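Local coordinates for protein STE5 (Saccharomyces cerevisiae, PDB 3FZE), which acts as a scaffold in yeast mating-pheromone signalling, its minimal scaffold domain cocatalysing phosphorylation of the MAP kinase Fus3 by Ste7, at residues 3-8 and 163-168. Numbering follows the deposited sequence. Where two conformers were deposited one is given.
Sequences LTTISS and ELVEAS
Val165 sets CG1 anti to its backbone N (chi1 170°) and CG2 anti to its carbonyl carbon, which spreads the two methyls beneath two successive turns of the helix. CG1 lies 3.8 Å from Thr5 CA and touches the hydroxyl oxygens of Thr4 and Thr5, while CG2 packs 3.3 Å from Ser8 OG in one of the two conformers of Ser8. A beta-branched residue suits this strand position, since one side chain meets all three helical residues. In that same conformer Ser8 turns OG beside its own backbone N (chi1 -66°) and donates a 2.7 Å bond to Thr4 O, a carbonyl that also receives Ser8 N from the opposite face of its plane. Serine is small and can bond back to its own helix, so its hydroxyl can sit against a methyl. Thr5 is buried, also packing on Phe172 of helix 170-180; its OG1 rests 3.6 Å from Ala167 CB, and the small alanine lets the helix come close. Threonine suits positions 4 and 5 because each hydroxyl can lie beside Val165 CG1 while hydrogen-bonded to a carbonyl, here that of Gly1, probably a cloning remnant, whose backbone also bonds with Glu166. One water accepts from Glu166 N at 3.0 Å and lies 3.3 Å from Thr4 OG1. An alanine in place of Val165 would probably open a gap under the helix, leaving the Thr5 backbone, and Ser8 OG in this conformer, without methyl neighbours. In this vWA-like fold, this part of helix 2-14 meets edge strand 165-167 through methyl packing and a water bridge, without direct hydrogen bonds, the hydroxyls of Thr4, Thr5 and Ser8 being engaged with backbone carbonyls.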
loop_
_atom_site.group_PDB
_atom_site.type_symbol
_atom_site.label_atom_id
_atom_site.label_comp_id
_atom_site.label_asym_id
_atom_site.label_seq_id
_atom_site.Cartn_x
_atom_site.Cartn_y
_atom_site.Cartn_z
ATOM N N LEU A 3 -3.452 -15.366 9.200
ATOM C CA LEU A 3 -4.434 -15.044 10.227
ATOM C C LEU A 3 -4.400 -13.569 10.606
ATOM O O LEU A 3 -5.437 -12.900 10.613
ATOM C CB LEU A 3 -4.226 -15.904 11.471
ATOM C CG LEU A 3 -5.185 -15.558 12.616
ATOM C CD1 LEU A 3 -6.573 -16.136 12.362
ATOM C CD2 LEU A 3 -4.632 -16.053 13.933
ATOM N N THR A 4 -3.206 -13.063 10.914
ATOM C CA THR A 4 -3.052 -11.682 11.367
ATOM C C THR A 4 -3.252 -10.672 10.248
ATOM O O THR A 4 -3.750 -9.574 10.484
ATOM C CB THR A 4 -1.682 -11.436 12.029
ATOM O OG1 THR A 4 -0.634 -11.698 11.087
ATOM C CG2 THR A 4 -1.514 -12.328 13.229
ATOM N N THR A 5 -2.865 -11.041 9.031
ATOM C CA THR A 5 -3.164 -10.210 7.871
ATOM C C THR A 5 -4.671 -10.016 7.750
ATOM O O THR A 5 -5.152 -8.895 7.599
ATOM C CB THR A 5 -2.622 -10.832 6.573
ATOM O OG1 THR A 5 -1.190 -10.875 6.620
ATOM C CG2 THR A 5 -3.063 -10.013 5.366
ATOM N N ILE A 6 -5.414 -11.117 7.838
ATOM C CA ILE A 6 -6.869 -11.072 7.766
ATOM C C ILE A 6 -7.472 -10.225 8.885
ATOM O O ILE A 6 -8.292 -9.341 8.633
ATOM C CB ILE A 6 -7.477 -12.490 7.810
ATOM C CG1 ILE A 6 -7.093 -13.277 6.553
ATOM C CG2 ILE A 6 -8.990 -12.422 7.962
ATOM C CD1 ILE A 6 -7.564 -14.727 6.570
ATOM N N SER A 7 -7.077 -10.496 10.124
ATOM C CA SER A 7 -7.643 -9.764 11.251
ATOM C C SER A 7 -7.256 -8.283 11.225
ATOM O O SER A 7 -8.046 -7.423 11.602
ATOM C CB SER A 7 -7.274 -10.423 12.588
ATOM O OG SER A 7 -5.875 -10.544 12.742
ATOM N N SER A 8 -6.038 -7.991 10.788
ATOM C CA SER A 8 -5.608 -6.604 10.679
ATOM C C SER A 8 -6.457 -5.868 9.647
ATOM O O SER A 8 -6.934 -4.761 9.897
ATOM C CB SER A 8 -4.123 -6.521 10.324
ATOM O OG SER A 8 -3.331 -7.032 11.381
ATOM N N GLU A 163 2.848 -2.802 15.590
ATOM C CA GLU A 163 2.032 -3.899 15.094
ATOM C C GLU A 163 2.347 -4.236 13.639
ATOM O O GLU A 163 1.487 -4.136 12.764
ATOM C CB GLU A 163 0.551 -3.567 15.271
ATOM C CG GLU A 163 0.094 -3.646 16.720
ATOM C CD GLU A 163 -0.890 -2.554 17.088
ATOM O OE1 GLU A 163 -0.759 -1.431 16.559
ATOM O OE2 GLU A 163 -1.787 -2.817 17.916
ATOM N N LEU A 164 3.593 -4.630 13.394
ATOM C CA LEU A 164 4.004 -5.116 12.086
ATOM C C LEU A 164 3.248 -6.405 11.760
ATOM O O LEU A 164 3.015 -7.234 12.637
ATOM C CB LEU A 164 5.518 -5.365 12.065
ATOM C CG LEU A 164 6.083 -6.025 10.800
ATOM C CD1 LEU A 164 5.964 -5.098 9.596
ATOM C CD2 LEU A 164 7.530 -6.440 11.020
ATOM N N VAL A 165 2.856 -6.563 10.501
ATOM C CA VAL A 165 2.146 -7.755 10.064
ATOM C C VAL A 165 2.910 -8.412 8.926
ATOM O O VAL A 165 3.341 -7.731 7.997
ATOM C CB VAL A 165 0.723 -7.406 9.575
ATOM C CG1 VAL A 165 0.076 -8.609 8.903
ATOM C CG2 VAL A 165 -0.129 -6.914 10.739
ATOM N N GLU A 166 3.080 -9.729 8.995
ATOM C CA GLU A 166 3.817 -10.449 7.956
ATOM C C GLU A 166 2.902 -11.293 7.083
ATOM O O GLU A 166 1.949 -11.901 7.568
ATOM C CB GLU A 166 4.916 -11.325 8.562
ATOM C CG GLU A 166 6.122 -10.548 9.069
ATOM C CD GLU A 166 7.122 -11.432 9.794
ATOM O OE1 GLU A 166 7.440 -12.526 9.280
ATOM O OE2 GLU A 166 7.591 -11.029 10.879
ATOM N N ALA A 167 3.197 -11.338 5.789
ATOM C CA ALA A 167 2.370 -12.094 4.860
ATOM C C ALA A 167 3.220 -12.824 3.830
ATOM O O ALA A 167 4.343 -12.417 3.539
ATOM C CB ALA A 167 1.383 -11.175 4.174
ATOM N N SER A 168 2.663 -13.889 3.263
ATOM C CA SER A 168 3.423 -14.774 2.387
ATOM C C SER A 168 3.662 -14.204 0.990
ATOM O O SER A 168 4.717 -14.429 0.395
ATOM C CB SER A 168 2.722 -16.129 2.271
ATOM O OG SER A 168 1.454 -15.979 1.665
HETATM O O HOH W 1 2.616 -11.394 11.396
#